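PDB 5LHA: omega transaminase, which probably transfers amino groups between amines and carbonyl compounds, using a pyridoxal phosphate cofactor held here in its pyridoxamine form. Local coordinates for residues A[265-269]-A[270-274]. Numbering follows the deposited sequence.
With PMP (4'-deoxy-4'-aminopyridoxal-5'-phosphate), chain E.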
ATOM      1  N   GLU A 265      19.541   2.477 -18.618  1.00 28.04           N
ATOM      2  CA  GLU A 265      20.277   2.640 -19.859  1.00 29.24           C
ATOM      3  C   GLU A 265      19.572   1.976 -21.034  1.00 28.42           C
ATOM      4  O   GLU A 265      20.195   1.743 -22.074  1.00 26.54           O
ATOM      5  CB  GLU A 265      21.681   2.061 -19.689  1.00 30.95           C
ATOM      6  CG  GLU A 265      22.498   2.674 -18.569  1.00 31.98           C
ATOM      7  CD  GLU A 265      23.461   3.742 -19.050  1.00 32.91           C
ATOM      8  OE1 GLU A 265      23.449   4.079 -20.255  1.00 32.48           O
ATOM      9  OE2 GLU A 265      24.264   4.223 -18.228  1.00 32.91           O
ATOM     10  N   VAL A 266      18.268   1.718 -20.908  1.00 29.07           N
ATOM     11  CA  VAL A 266      17.542   1.026 -21.970  1.00 26.91           C
ATOM     12  C   VAL A 266      17.679   1.775 -23.292  1.00 26.01           C
ATOM     13  O   VAL A 266      17.900   1.164 -24.345  1.00 25.25           O
ATOM     14  CB  VAL A 266      16.069   0.822 -21.567  1.00 24.63           C
ATOM     15  CG1 VAL A 266      15.235   0.455 -22.769  1.00 24.05           C
ATOM     16  CG2 VAL A 266      15.949  -0.243 -20.483  1.00 25.39           C
ATOM     17  N   VAL A 267      17.576   3.105 -23.258  1.00 25.06           N
ATOM     18  CA  VAL A 267      17.711   3.915 -24.469  1.00 25.24           C
ATOM     19  C   VAL A 267      19.160   4.339 -24.703  1.00 26.11           C
ATOM     20  O   VAL A 267      19.671   4.243 -25.827  1.00 24.32           O
ATOM     21  CB  VAL A 267      16.757   5.128 -24.409  1.00 27.60           C
ATOM     22  CG1 VAL A 267      16.989   6.061 -25.586  1.00 28.65           C
ATOM     23  CG2 VAL A 267      15.312   4.656 -24.416  1.00 27.83           C
ATOM     24  N   THR A 268      19.836   4.820 -23.649  1.00 25.89           N
ATOM     25  CA  THR A 268      21.206   5.319 -23.748  1.00 26.18           C
ATOM     26  C   THR A 268      22.247   4.209 -23.854  1.00 25.36           C
ATOM     27  O   THR A 268      23.405   4.495 -24.178  1.00 25.45           O
ATOM     28  CB  THR A 268      21.555   6.173 -22.531  1.00 27.35           C
ATOM     29  OG1 THR A 268      21.384   5.389 -21.347  1.00 27.34           O
ATOM     30  CG2 THR A 268      20.652   7.397 -22.457  1.00 28.82           C
ATOM     31  N   GLY A 269      21.887   2.975 -23.518  1.00 22.50           N
ATOM     32  CA  GLY A 269      22.815   1.874 -23.625  1.00 18.80           C
ATOM     33  C   GLY A 269      23.309   1.645 -25.034  1.00 24.77           C
ATOM     34  O   GLY A 269      22.522   1.582 -25.987  1.00 18.73           O
ATOM     35  N   PHE A 270      24.628   1.549 -25.160  1.00 26.97           N
ATOM     36  CA  PHE A 270      25.336   1.158 -26.373  1.00 28.79           C
ATOM     37  C   PHE A 270      25.417   2.266 -27.420  1.00 30.24           C
ATOM     38  O   PHE A 270      25.517   1.967 -28.614  1.00 28.85           O
ATOM     39  CB  PHE A 270      24.732  -0.121 -26.971  1.00 28.35           C
ATOM     40  CG  PHE A 270      24.671  -1.268 -25.989  1.00 28.01           C
ATOM     41  CD1 PHE A 270      25.823  -1.936 -25.605  1.00 26.67           C
ATOM     42  CD2 PHE A 270      23.461  -1.643 -25.412  1.00 28.52           C
ATOM     43  CE1 PHE A 270      25.766  -2.970 -24.690  1.00 26.50           C
ATOM     44  CE2 PHE A 270      23.399  -2.678 -24.501  1.00 27.96           C
ATOM     45  CZ  PHE A 270      24.556  -3.343 -24.140  1.00 27.72           C
ATOM     46  N   GLY A 271      25.340   3.542 -27.027  1.00 31.65           N
ATOM     47  CA  GLY A 271      25.884   4.576 -27.890  1.00 31.80           C
ATOM     48  C   GLY A 271      25.051   5.782 -28.281  1.00 32.05           C
ATOM     49  O   GLY A 271      25.611   6.739 -28.826  1.00 33.47           O
ATOM     50  N   ARG A 272      23.735   5.766 -28.042  1.00 31.26           N
ATOM     51  CA  ARG A 272      22.876   6.792 -28.635  1.00 31.88           C
ATOM     52  C   ARG A 272      23.303   8.200 -28.229  1.00 35.45           C
ATOM     53  O   ARG A 272      23.175   9.143 -29.021  1.00 36.73           O
ATOM     54  CB  ARG A 272      21.408   6.550 -28.280  1.00 28.69           C
ATOM     55  CG  ARG A 272      20.453   7.547 -28.952  1.00 26.61           C
ATOM     56  CD  ARG A 272      19.023   7.046 -28.999  1.00 25.47           C
ATOM     57  NE  ARG A 272      18.832   5.915 -29.904  1.00 27.90           N
ATOM     58  CZ  ARG A 272      18.698   6.005 -31.227  1.00 30.08           C
ATOM     59  NH1 ARG A 272      18.743   7.184 -31.837  1.00 31.04           N
ATOM     60  NH2 ARG A 272      18.522   4.906 -31.948  1.00 30.97           N
ATOM     61  N   SER A 273      23.792   8.373 -27.000  1.00 35.40           N
ATOM     62  CA  SER A 273      24.122   9.697 -26.489  1.00 36.67           C
ATOM     63  C   SER A 273      25.597  10.053 -26.625  1.00 36.77           C
ATOM     64  O   SER A 273      26.011  11.106 -26.133  1.00 37.91           O
ATOM     65  CB  SER A 273      23.698   9.811 -25.019  1.00 36.71           C
ATOM     66  OG  SER A 273      24.634   9.176 -24.169  1.00 37.83           O
ATOM     67  N   GLY A 274      26.392   9.226 -27.298  1.00 35.01           N
ATOM     68  CA  GLY A 274      27.792   9.528 -27.516  1.00 35.66           C
ATOM     69  C   GLY A 274      28.748   8.674 -26.714  1.00 35.59           C
ATOM     70  O   GLY A 274      29.961   8.912 -26.769  1.00 37.31           O
TER
HETATM   71  N1  PMP E 501      13.030   2.467 -19.630  1.00 22.49           N
HETATM   72  C2  PMP E 501      13.396   3.268 -20.700  1.00 22.12           C
HETATM   73  C2A PMP E 501      14.317   4.443 -20.511  1.00 21.84           C
HETATM   74  C3  PMP E 501      12.622   3.211 -21.851  1.00 24.25           C
HETATM   75  O3  PMP E 501      12.697   4.211 -22.784  1.00 21.07           O
HETATM   76  C4  PMP E 501      11.758   2.136 -22.050  1.00 26.24           C
HETATM   77  C4A PMP E 501      10.977   2.036 -23.342  1.00 27.87           C
HETATM   78  N4A PMP E 501      11.149   3.236 -24.134  1.00 29.55           N
HETATM   79  C5  PMP E 501      11.609   1.166 -21.057  1.00 24.64           C
HETATM   80  C6  PMP E 501      12.260   1.348 -19.838  1.00 23.60           C
HETATM   81  C5A PMP E 501      10.748  -0.060 -21.323  1.00 23.74           C
HETATM   82  O4P PMP E 501      11.257  -0.803 -22.419  1.00 21.95           O
HETATM   83  P   PMP E 501      10.408  -1.968 -23.152  1.00 22.26           P
HETATM   84  O1P PMP E 501       9.495  -1.282 -24.151  1.00 17.88           O
HETATM   85  O2P PMP E 501      11.375  -2.869 -23.891  1.00 19.92           O
HETATM   86  O3P PMP E 501       9.567  -2.772 -22.181  1.00 16.06           O
HETATM   87  O   HOH W   1      22.006   3.546 -27.743  1.00 14.99           O
HETATM   88  O   HOH W   2      18.761   3.391 -28.545  1.00 29.31           O
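Thr268 to Gly271 make a type II beta turn, and Gly271 to Gly274 a type I turn closed by Gly274 N to Gly271 O at 3.0 Å, folding the chain so that Arg272 comes back beside Val267. The meeting of these two side chains is oblique, with Val267 CG1 4.1 Å from Arg272 CD. Val267 has CG1 anti to its own N (chi1 174°), which leaves CG2 to face the cofactor, 3.1 Å from PMP O3. Val266 lies against the pyridine ring, its CB 3.7 Å from PMP C2. Two waters join the halves of the loop. Water 1 accepts from Arg272 N and lies 2.7 Å from Gly269 O; Val267 O is also in its range. Water 2 sits in the guanidinium plane, accepting from Arg272 NE at 2.9 Å, and has Val267 O within hydrogen-bonding distance. Past a bend at chi3, the far end of Arg272 bonds Leu386 O and Pro434 O through NH1 and Asn66 OD1 through NH2. Thr268 OG1 donates to Glu265 OE1 at 2.7 Å, from 51° out of the carboxylate plane. Glu265 is also bonded to Gly278 N and Ser279 OG. The loop follows strand 260-264 of the fold type I central sheet. Water, side chains and backbone atoms beyond the loop hold the polar groups of Arg272, Thr268 and Glu265, which probably steadies the two valines of the cofactor pocket.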